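Local atomic coordinates of collectin placenta 1 (Mus musculus, PDB entry 2OX9), a protein that binds cell-surface glycans such as Lewis(x) through a calcium-dependent C-type lectin carbohydrate-recognition domain and probably acts as a scavenger receptor. Residues K10-F19 and E47-T56; S37-S45 and E60-D68. All coordinates share one frame; numbering follows the deposited sequence.

Interaction 1: residues K10-F19 and E47-T56; sequences KNFTDKCYYF and EEQQWIKKHT. With CA (calcium ion), chain L.
Phe12 and Trp51 lie against each other where the N-terminal beta hairpin of the C-type lectin fold, strands 10-12 and 15-19 joined by a type II' turn, packs on helix 46-54. Together with Tyr17, Phe19 and His55 they form an aromatic cluster. The Phe12 ring makes an offset stack with the five-membered ring of Trp51, centroids 4.4 Å apart and planes at 24°. Phe12 CB sits 3.5 Å from the centroid of the Trp51 six-membered ring, almost on the normal, a CH-pi contact. Trp51 CG is anti to the backbone N (chi1 -175°), which sends the indole out from the helix between hairpin residues: Lys10 CB meets the edge at CH2, while CZ3 comes over one face of Tyr17 and reaches the edge of Phe19.

A second CH-pi contact places His55 CB 3.5 Å from the Phe19 ring centroid, and Thr56 CG2 touches Phe19 CD2 obliquely. The His55 imidazole is held by helix 46-54, His55 ND1 donating to Trp51 O at 3.1 Å in a nearly straight bond (175°), and His55 CE1 lies over the rim of the indole face opposite Phe12.

The one hydrogen bond between the segments is at the calcium end. Glu48, extended beyond CG, brings OE1 to 2.5 Å from the calcium ion, and Tyr17 OH donates to Glu48 OE1 at 2.6 Å, from above the carboxylate plane.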
loop_
_atom_site.group_PDB
_atom_site.type_symbol
_atom_site.label_atom_id
_atom_site.label_comp_id
_atom_site.label_asym_id
_atom_site.label_seq_id
_atom_site.Cartn_x
_atom_site.Cartn_y
_atom_site.Cartn_z
ATOM N N LYS A 10 -8.103 3.924 -12.637
ATOM C CA LYS A 10 -7.117 4.547 -13.513
ATOM C C LYS A 10 -6.264 3.457 -14.147
ATOM O O LYS A 10 -5.957 2.451 -13.505
ATOM C CB LYS A 10 -6.184 5.468 -12.725
ATOM C CG LYS A 10 -6.854 6.601 -11.958
ATOM C CD LYS A 10 -7.494 7.614 -12.888
ATOM C CE LYS A 10 -7.873 8.866 -12.118
ATOM N NZ LYS A 10 -8.740 8.527 -10.956
ATOM N N ASN A 11 -5.857 3.666 -15.391
ATOM C CA ASN A 11 -5.031 2.681 -16.059
ATOM C C ASN A 11 -3.561 3.093 -16.163
ATOM O O ASN A 11 -3.228 4.271 -16.316
ATOM C CB ASN A 11 -5.573 2.392 -17.456
ATOM C CG ASN A 11 -5.362 3.545 -18.410
ATOM O OD1 ASN A 11 -5.901 4.636 -18.214
ATOM N ND2 ASN A 11 -4.567 3.312 -19.451
ATOM N N PHE A 12 -2.691 2.102 -16.035
ATOM C CA PHE A 12 -1.248 2.274 -16.166
ATOM C C PHE A 12 -0.814 0.947 -16.780
ATOM O O PHE A 12 -0.981 -0.095 -16.163
ATOM C CB PHE A 12 -0.572 2.461 -14.813
ATOM C CG PHE A 12 0.921 2.602 -14.912
ATOM C CD1 PHE A 12 1.482 3.673 -15.597
ATOM C CD2 PHE A 12 1.765 1.651 -14.348
ATOM C CE1 PHE A 12 2.866 3.797 -15.721
ATOM C CE2 PHE A 12 3.151 1.766 -14.466
ATOM C CZ PHE A 12 3.699 2.836 -15.152
ATOM N N THR A 13 -0.247 0.995 -17.983
ATOM C CA THR A 13 0.132 -0.215 -18.712
ATOM C C THR A 13 -1.118 -1.090 -18.778
ATOM O O THR A 13 -2.190 -0.587 -19.127
ATOM C CB THR A 13 1.317 -0.987 -18.055
ATOM O OG1 THR A 13 0.961 -1.422 -16.740
ATOM C CG2 THR A 13 2.544 -0.100 -17.980
ATOM N N ASP A 14 -1.015 -2.373 -18.437
ATOM C CA ASP A 14 -2.186 -3.254 -18.518
ATOM C C ASP A 14 -2.870 -3.532 -17.179
ATOM O O ASP A 14 -3.486 -4.583 -16.994
ATOM C CB ASP A 14 -1.800 -4.581 -19.186
ATOM C CG ASP A 14 -0.891 -5.427 -18.323
ATOM O OD1 ASP A 14 -0.153 -4.856 -17.491
ATOM O OD2 ASP A 14 -0.906 -6.666 -18.488
ATOM N N LYS A 15 -2.766 -2.584 -16.254
ATOM C CA LYS A 15 -3.377 -2.729 -14.945
ATOM C C LYS A 15 -4.333 -1.585 -14.674
ATOM O O LYS A 15 -4.296 -0.554 -15.359
ATOM C CB LYS A 15 -2.300 -2.755 -13.859
ATOM C CG LYS A 15 -1.345 -3.927 -13.961
ATOM C CD LYS A 15 -2.094 -5.237 -14.093
ATOM C CE LYS A 15 -1.420 -6.315 -13.276
ATOM N NZ LYS A 15 -1.379 -5.953 -11.831
ATOM N N CYS A 16 -5.202 -1.786 -13.685
ATOM C CA CYS A 16 -6.176 -0.780 -13.283
ATOM C C CYS A 16 -6.019 -0.535 -11.796
ATOM O O CYS A 16 -5.898 -1.480 -11.013
ATOM C CB CYS A 16 -7.599 -1.252 -13.561
ATOM S SG CYS A 16 -7.929 -1.539 -15.321
ATOM N N TYR A 17 -6.046 0.736 -11.410
ATOM C CA TYR A 17 -5.875 1.102 -10.016
ATOM C C TYR A 17 -7.017 1.950 -9.511
ATOM O O TYR A 17 -7.599 2.744 -10.258
ATOM C CB TYR A 17 -4.577 1.889 -9.827
ATOM C CG TYR A 17 -3.343 1.191 -10.348
ATOM C CD1 TYR A 17 -3.107 1.080 -11.714
ATOM C CD2 TYR A 17 -2.409 0.643 -9.470
ATOM C CE1 TYR A 17 -1.969 0.442 -12.199
ATOM C CE2 TYR A 17 -1.265 0.005 -9.943
ATOM C CZ TYR A 17 -1.053 -0.091 -11.311
ATOM O OH TYR A 17 0.080 -0.708 -11.784
ATOM N N TYR A 18 -7.319 1.774 -8.231
ATOM C CA TYR A 18 -8.369 2.523 -7.571
ATOM C C TYR A 18 -7.753 3.276 -6.394
ATOM O O TYR A 18 -7.251 2.665 -5.445
ATOM C CB TYR A 18 -9.465 1.575 -7.069
ATOM C CG TYR A 18 -10.548 2.279 -6.277
ATOM C CD1 TYR A 18 -11.376 3.221 -6.886
ATOM C CD2 TYR A 18 -10.727 2.025 -4.916
ATOM C CE1 TYR A 18 -12.353 3.897 -6.160
ATOM C CE2 TYR A 18 -11.707 2.696 -4.178
ATOM C CZ TYR A 18 -12.514 3.630 -4.808
ATOM O OH TYR A 18 -13.489 4.302 -4.094
ATOM N N PHE A 19 -7.774 4.601 -6.469
ATOM C CA PHE A 19 -7.238 5.432 -5.399
ATOM C C PHE A 19 -8.440 5.828 -4.547
ATOM O O PHE A 19 -9.202 6.731 -4.887
ATOM C CB PHE A 19 -6.524 6.641 -6.001
ATOM C CG PHE A 19 -5.359 6.268 -6.865
ATOM C CD1 PHE A 19 -5.536 6.000 -8.221
ATOM C CD2 PHE A 19 -4.090 6.148 -6.318
ATOM C CE1 PHE A 19 -4.466 5.616 -9.021
ATOM C CE2 PHE A 19 -3.007 5.767 -7.104
ATOM C CZ PHE A 19 -3.197 5.497 -8.466
ATOM N N GLU A 47 8.841 3.109 -12.095
ATOM C CA GLU A 47 7.874 3.719 -13.007
ATOM C C GLU A 47 6.470 3.623 -12.438
ATOM O O GLU A 47 5.696 4.574 -12.532
ATOM C CB GLU A 47 7.894 3.050 -14.382
ATOM C CG GLU A 47 9.202 3.181 -15.119
ATOM C CD GLU A 47 9.963 1.878 -15.153
ATOM O OE1 GLU A 47 10.194 1.295 -14.066
ATOM O OE2 GLU A 47 10.326 1.441 -16.268
ATOM N N GLU A 48 6.141 2.478 -11.848
ATOM C CA GLU A 48 4.816 2.302 -11.263
ATOM C C GLU A 48 4.714 3.202 -10.025
ATOM O O GLU A 48 3.666 3.774 -9.741
ATOM C CB GLU A 48 4.581 0.833 -10.869
ATOM C CG GLU A 48 3.163 0.556 -10.368
ATOM C CD GLU A 48 2.920 -0.903 -10.005
ATOM O OE1 GLU A 48 1.739 -1.299 -9.929
ATOM O OE2 GLU A 48 3.897 -1.649 -9.780
ATOM N N GLN A 49 5.824 3.323 -9.304
ATOM C CA GLN A 49 5.882 4.155 -8.102
ATOM C C GLN A 49 5.644 5.624 -8.430
ATOM O O GLN A 49 4.908 6.314 -7.727
ATOM C CB GLN A 49 7.256 4.015 -7.424
ATOM C CG GLN A 49 7.515 5.016 -6.310
ATOM C CD GLN A 49 6.543 4.879 -5.159
ATOM O OE1 GLN A 49 6.287 3.777 -4.668
ATOM N NE2 GLN A 49 6.006 6.004 -4.707
ATOM N N GLN A 50 6.296 6.096 -9.486
ATOM C CA GLN A 50 6.171 7.479 -9.917
ATOM C C GLN A 50 4.750 7.800 -10.359
ATOM O O GLN A 50 4.213 8.861 -10.024
ATOM C CB GLN A 50 7.128 7.761 -11.071
ATOM C CG GLN A 50 8.287 8.693 -10.726
ATOM C CD GLN A 50 7.828 10.032 -10.160
ATOM O OE1 GLN A 50 7.009 10.732 -10.761
ATOM N NE2 GLN A 50 8.358 10.393 -8.994
ATOM N N TRP A 51 4.156 6.895 -11.128
ATOM C CA TRP A 51 2.793 7.079 -11.622
ATOM C C TRP A 51 1.836 7.112 -10.429
ATOM O O TRP A 51 0.887 7.897 -10.400
ATOM C CB TRP A 51 2.414 5.926 -12.553
ATOM C CG TRP A 51 1.076 6.079 -13.200
ATOM C CD1 TRP A 51 0.772 6.840 -14.290
ATOM C CD2 TRP A 51 -0.147 5.481 -12.772
ATOM N NE1 TRP A 51 -0.571 6.753 -14.572
ATOM C CE2 TRP A 51 -1.162 5.928 -13.651
ATOM C CE3 TRP A 51 -0.490 4.614 -11.727
ATOM C CZ2 TRP A 51 -2.493 5.538 -13.515
ATOM C CZ3 TRP A 51 -1.822 4.225 -11.592
ATOM C CH2 TRP A 51 -2.803 4.687 -12.479
ATOM N N ILE A 52 2.087 6.255 -9.442
ATOM C CA ILE A 52 1.235 6.217 -8.261
ATOM C C ILE A 52 1.390 7.498 -7.452
ATOM O O ILE A 52 0.404 8.042 -6.939
ATOM C CB ILE A 52 1.565 4.997 -7.369
ATOM C CG1 ILE A 52 0.991 3.731 -8.004
ATOM C CG2 ILE A 52 0.983 5.184 -5.965
ATOM C CD1 ILE A 52 1.332 2.454 -7.240
ATOM N N LYS A 53 2.630 7.980 -7.361
ATOM C CA LYS A 53 2.939 9.192 -6.613
ATOM C C LYS A 53 2.100 10.391 -7.063
ATOM O O LYS A 53 1.582 11.147 -6.241
ATOM C CB LYS A 53 4.427 9.533 -6.763
ATOM C CG LYS A 53 4.832 10.834 -6.091
ATOM C CD LYS A 53 6.168 11.325 -6.602
ATOM C CE LYS A 53 6.456 12.729 -6.107
ATOM N NZ LYS A 53 7.793 13.191 -6.548
ATOM N N LYS A 54 1.950 10.564 -8.366
ATOM C CA LYS A 54 1.191 11.706 -8.862
ATOM C C LYS A 54 -0.316 11.625 -8.634
ATOM O O LYS A 54 -1.019 12.636 -8.731
ATOM C CB LYS A 54 1.523 11.935 -10.334
ATOM C CG LYS A 54 2.916 12.540 -10.520
ATOM C CD LYS A 54 3.492 12.200 -11.870
ATOM C CE LYS A 54 4.923 12.689 -12.005
ATOM N NZ LYS A 54 5.591 12.064 -13.190
ATOM N N HIS A 55 -0.811 10.431 -8.325
ATOM C CA HIS A 55 -2.231 10.243 -8.053
ATOM C C HIS A 55 -2.542 10.243 -6.557
ATOM O O HIS A 55 -3.698 10.075 -6.159
ATOM C CB HIS A 55 -2.729 8.921 -8.629
ATOM C CG HIS A 55 -2.988 8.966 -10.097
ATOM N ND1 HIS A 55 -2.028 8.649 -11.031
ATOM C CD2 HIS A 55 -4.091 9.324 -10.794
ATOM C CE1 HIS A 55 -2.529 8.811 -12.243
ATOM N NE2 HIS A 55 -3.779 9.219 -12.126
ATOM N N THR A 56 -1.519 10.417 -5.728
ATOM C CA THR A 56 -1.737 10.396 -4.297
ATOM C C THR A 56 -1.188 11.592 -3.526
ATOM O O THR A 56 -1.041 11.516 -2.314
ATOM C CB THR A 56 -1.177 9.084 -3.651
ATOM O OG1 THR A 56 0.192 8.890 -4.024
ATOM C CG2 THR A 56 -1.984 7.885 -4.096
HETATM CA CA CA L . 1.919 -3.734 -9.370
HETATM O O HOH W 1 2.272 -4.403 -11.476
HETATM O O HOH W 2 1.635 -6.058 -8.989
#

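Interaction 2: residues S37-S45 and E60-D68; sequences SSHLVFINS and ESHWIGLTD. With CA (calcium ion), chain L; CA (calcium ion), chain I.
Ile64 meets Val41 and Ile43 near the centre of the domain, and CG2 is the branch of Ile64 that makes the contact. Ile64 CB lies 3.6 Å from both Val41 CG1 and Val41 O. From there Ile64 CG2, anti to the carbonyl carbon, runs into Val41 CG1 at 3.4 Å, tighter than usual for two carbons, and at its tip also meets Ile43 CD1 at 3.9 Å, the two isoleucines crossing at about a right angle. Leu109 of strand 106-109 touches both isoleucine side chains.

The backbones join at one point, where Gly65 N donates to Val41 O at 2.8 Å (159°). Gly65 is the centre of an inverse gamma turn, the corner at which the chain leaves strand 62-64, part of the main sheet of the C-type lectin fold, for strand 66-67 of the small two-stranded sheet. Leu40 CB packs on Gly65 N and CA.

Phe42 CE2 lies 3.7 Å from Gly65 O, while His39 ND1 sits over the centre of the Phe42 ring and donates to Leu40 O. Past these, Phe42 O and Asn44 OD1 bind one calcium ion; beyond the corner, Asp68 binds another through both OD1 and OD2.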
loop_
_atom_site.group_PDB
_atom_site.type_symbol
_atom_site.label_atom_id
_atom_site.label_comp_id
_atom_site.label_asym_id
_atom_site.label_seq_id
_atom_site.Cartn_x
_atom_site.Cartn_y
_atom_site.Cartn_z
ATOM N N SER A 37 -12.337 -7.829 -6.594
ATOM C CA SER A 37 -11.513 -8.747 -7.369
ATOM C C SER A 37 -10.159 -8.082 -7.643
ATOM O O SER A 37 -9.624 -8.156 -8.748
ATOM C CB SER A 37 -12.197 -9.113 -8.693
ATOM O OG SER A 37 -13.420 -9.794 -8.463
ATOM N N SER A 38 -9.614 -7.437 -6.617
ATOM C CA SER A 38 -8.326 -6.764 -6.715
ATOM C C SER A 38 -7.574 -6.962 -5.406
ATOM O O SER A 38 -8.090 -7.588 -4.479
ATOM C CB SER A 38 -8.531 -5.264 -6.980
ATOM O OG SER A 38 -9.210 -4.623 -5.912
ATOM N N HIS A 39 -6.361 -6.424 -5.328
ATOM C CA HIS A 39 -5.567 -6.532 -4.111
ATOM C C HIS A 39 -4.944 -5.181 -3.771
ATOM O O HIS A 39 -4.805 -4.320 -4.643
ATOM C CB HIS A 39 -4.455 -7.574 -4.287
ATOM C CG HIS A 39 -3.490 -7.251 -5.383
ATOM N ND1 HIS A 39 -2.456 -6.349 -5.226
ATOM C CD2 HIS A 39 -3.423 -7.680 -6.664
ATOM C CE1 HIS A 39 -1.799 -6.235 -6.365
ATOM N NE2 HIS A 39 -2.364 -7.034 -7.254
ATOM N N LEU A 40 -4.609 -4.975 -2.501
ATOM C CA LEU A 40 -3.948 -3.722 -2.124
ATOM C C LEU A 40 -2.724 -3.679 -3.034
ATOM O O LEU A 40 -2.027 -4.676 -3.196
ATOM C CB LEU A 40 -3.543 -3.751 -0.654
ATOM C CG LEU A 40 -4.678 -3.439 0.335
ATOM C CD1 LEU A 40 -4.233 -3.757 1.754
ATOM C CD2 LEU A 40 -5.063 -1.965 0.219
ATOM N N VAL A 41 -2.477 -2.523 -3.635
ATOM C CA VAL A 41 -1.385 -2.345 -4.586
ATOM C C VAL A 41 0.016 -2.893 -4.260
ATOM O O VAL A 41 0.540 -2.734 -3.145
ATOM C CB VAL A 41 -1.244 -0.827 -4.963
ATOM C CG1 VAL A 41 -0.492 -0.073 -3.854
ATOM C CG2 VAL A 41 -0.535 -0.688 -6.296
ATOM N N PHE A 42 0.602 -3.558 -5.250
ATOM C CA PHE A 42 1.967 -4.084 -5.154
ATOM C C PHE A 42 2.779 -3.161 -6.060
ATOM O O PHE A 42 2.527 -3.084 -7.259
ATOM C CB PHE A 42 2.070 -5.516 -5.702
ATOM C CG PHE A 42 1.252 -6.531 -4.947
ATOM C CD1 PHE A 42 1.074 -7.812 -5.470
ATOM C CD2 PHE A 42 0.653 -6.216 -3.732
ATOM C CE1 PHE A 42 0.315 -8.756 -4.802
ATOM C CE2 PHE A 42 -0.112 -7.162 -3.051
ATOM C CZ PHE A 42 -0.281 -8.438 -3.593
ATOM N N ILE A 43 3.751 -2.462 -5.495
ATOM C CA ILE A 43 4.563 -1.539 -6.287
ATOM C C ILE A 43 5.874 -2.243 -6.630
ATOM O O ILE A 43 6.752 -2.375 -5.781
ATOM C CB ILE A 43 4.820 -0.245 -5.493
ATOM C CG1 ILE A 43 3.475 0.348 -5.045
ATOM C CG2 ILE A 43 5.587 0.763 -6.352
ATOM C CD1 ILE A 43 3.600 1.588 -4.179
ATOM N N ASN A 44 5.990 -2.680 -7.885
ATOM C CA ASN A 44 7.149 -3.435 -8.354
ATOM C C ASN A 44 8.248 -2.689 -9.116
ATOM O O ASN A 44 9.237 -3.304 -9.506
ATOM C CB ASN A 44 6.676 -4.595 -9.241
ATOM C CG ASN A 44 5.396 -5.238 -8.739
ATOM O OD1 ASN A 44 4.289 -4.736 -8.971
ATOM N ND2 ASN A 44 5.541 -6.356 -8.040
ATOM N N SER A 45 8.093 -1.391 -9.342
ATOM C CA SER A 45 9.115 -0.658 -10.086
ATOM C C SER A 45 9.061 0.840 -9.842
ATOM O O SER A 45 8.065 1.354 -9.326
ATOM C CB SER A 45 8.951 -0.925 -11.581
ATOM O OG SER A 45 7.732 -0.382 -12.066
ATOM N N GLU A 60 -3.588 12.769 3.101
ATOM C CA GLU A 60 -3.884 11.387 3.461
ATOM C C GLU A 60 -2.792 10.417 3.027
ATOM O O GLU A 60 -2.092 10.653 2.038
ATOM C CB GLU A 60 -5.232 10.946 2.875
ATOM C CG GLU A 60 -5.441 11.286 1.409
ATOM C CD GLU A 60 -5.926 12.714 1.202
ATOM O OE1 GLU A 60 -7.037 13.039 1.674
ATOM O OE2 GLU A 60 -5.200 13.506 0.570
ATOM N N SER A 61 -2.636 9.338 3.790
ATOM C CA SER A 61 -1.655 8.302 3.490
ATOM C C SER A 61 -2.408 7.176 2.785
ATOM O O SER A 61 -3.612 7.024 2.974
ATOM C CB SER A 61 -1.028 7.760 4.772
ATOM O OG SER A 61 -0.496 8.808 5.560
ATOM N N HIS A 62 -1.702 6.388 1.986
ATOM C CA HIS A 62 -2.345 5.298 1.253
ATOM C C HIS A 62 -1.740 3.935 1.528
ATOM O O HIS A 62 -0.563 3.711 1.266
ATOM C CB HIS A 62 -2.273 5.542 -0.256
ATOM C CG HIS A 62 -3.180 6.623 -0.747
ATOM N ND1 HIS A 62 -2.864 7.961 -0.647
ATOM C CD2 HIS A 62 -4.401 6.565 -1.332
ATOM C CE1 HIS A 62 -3.853 8.680 -1.148
ATOM N NE2 HIS A 62 -4.797 7.858 -1.569
ATOM N N TRP A 63 -2.557 3.022 2.040
ATOM C CA TRP A 63 -2.100 1.660 2.317
ATOM C C TRP A 63 -1.664 0.980 1.009
ATOM O O TRP A 63 -2.294 1.182 -0.034
ATOM C CB TRP A 63 -3.248 0.823 2.884
ATOM C CG TRP A 63 -3.672 1.107 4.289
ATOM C CD1 TRP A 63 -4.954 1.305 4.725
ATOM C CD2 TRP A 63 -2.847 1.081 5.468
ATOM N NE1 TRP A 63 -4.979 1.392 6.100
ATOM C CE2 TRP A 63 -3.704 1.258 6.581
ATOM C CE3 TRP A 63 -1.474 0.917 5.690
ATOM C CZ2 TRP A 63 -3.229 1.277 7.903
ATOM C CZ3 TRP A 63 -0.999 0.933 7.005
ATOM C CH2 TRP A 63 -1.878 1.113 8.094
ATOM N N ILE A 64 -0.591 0.190 1.061
ATOM C CA ILE A 64 -0.157 -0.591 -0.099
ATOM C C ILE A 64 -0.098 -2.038 0.427
ATOM O O ILE A 64 -0.069 -2.247 1.633
ATOM C CB ILE A 64 1.223 -0.146 -0.674
ATOM C CG1 ILE A 64 2.328 -0.306 0.366
ATOM C CG2 ILE A 64 1.134 1.307 -1.175
ATOM C CD1 ILE A 64 3.720 -0.067 -0.206
ATOM N N GLY A 65 -0.095 -3.025 -0.464
ATOM C CA GLY A 65 -0.117 -4.418 -0.022
ATOM C C GLY A 65 1.176 -5.019 0.501
ATOM O O GLY A 65 1.587 -6.092 0.043
ATOM N N LEU A 66 1.785 -4.353 1.481
ATOM C CA LEU A 66 3.057 -4.783 2.057
ATOM C C LEU A 66 3.018 -4.827 3.583
ATOM O O LEU A 66 2.619 -3.851 4.219
ATOM C CB LEU A 66 4.150 -3.803 1.635
ATOM C CG LEU A 66 5.582 -4.214 1.935
ATOM C CD1 LEU A 66 5.944 -5.330 0.968
ATOM C CD2 LEU A 66 6.542 -3.042 1.763
ATOM N N THR A 67 3.457 -5.940 4.173
ATOM C CA THR A 67 3.469 -6.066 5.634
ATOM C C THR A 67 4.622 -6.946 6.105
ATOM O O THR A 67 5.252 -7.657 5.306
ATOM C CB THR A 67 2.176 -6.721 6.189
ATOM O OG1 THR A 67 2.183 -8.119 5.887
ATOM C CG2 THR A 67 0.934 -6.094 5.587
ATOM N N ASP A 68 4.891 -6.900 7.407
ATOM C CA ASP A 68 5.939 -7.726 8.001
ATOM C C ASP A 68 5.375 -8.328 9.290
ATOM O O ASP A 68 6.076 -8.470 10.297
ATOM C CB ASP A 68 7.214 -6.893 8.263
ATOM C CG ASP A 68 7.079 -5.942 9.440
ATOM O OD1 ASP A 68 5.951 -5.538 9.761
ATOM O OD2 ASP A 68 8.113 -5.579 10.039
HETATM CA CA CA L . 1.919 -3.734 -9.370
HETATM CA CA CA I . 7.138 -4.219 11.770
HETATM O O HOH W 3 8.569 -2.052 11.294
HETATM O O HOH W 1 2.272 -4.403 -11.476
HETATM O O HOH W 2 1.635 -6.058 -8.989
#

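Overall arrangement
Interactions 1 and 2 lie about 11 Å apart, centre to centre, and interlock along the chain, since helix 46-54 of interaction 1 runs between the two segments of interaction 2. They share a calcium ion: Glu48 comes from interaction 1, Phe42 O and Asn44 from interaction 2, Glu129 of strand 125-131 completes the protein ligands, and two waters, also bound to the ion, belong to both contacts. Beside it Glu48 OE2 lies 3.2 Å from Phe42 O; elsewhere Thr56 CG2 packs 3.6 Å from His62 ND1. This site is separate from the glycan-binding calcium. Interaction 2 extends toward that region: the Trp63 side chain comes within about 9 Å of the bound galactose, nearest atoms, and Asp68 shares its calcium with Glu104, a residue of the glycan pocket.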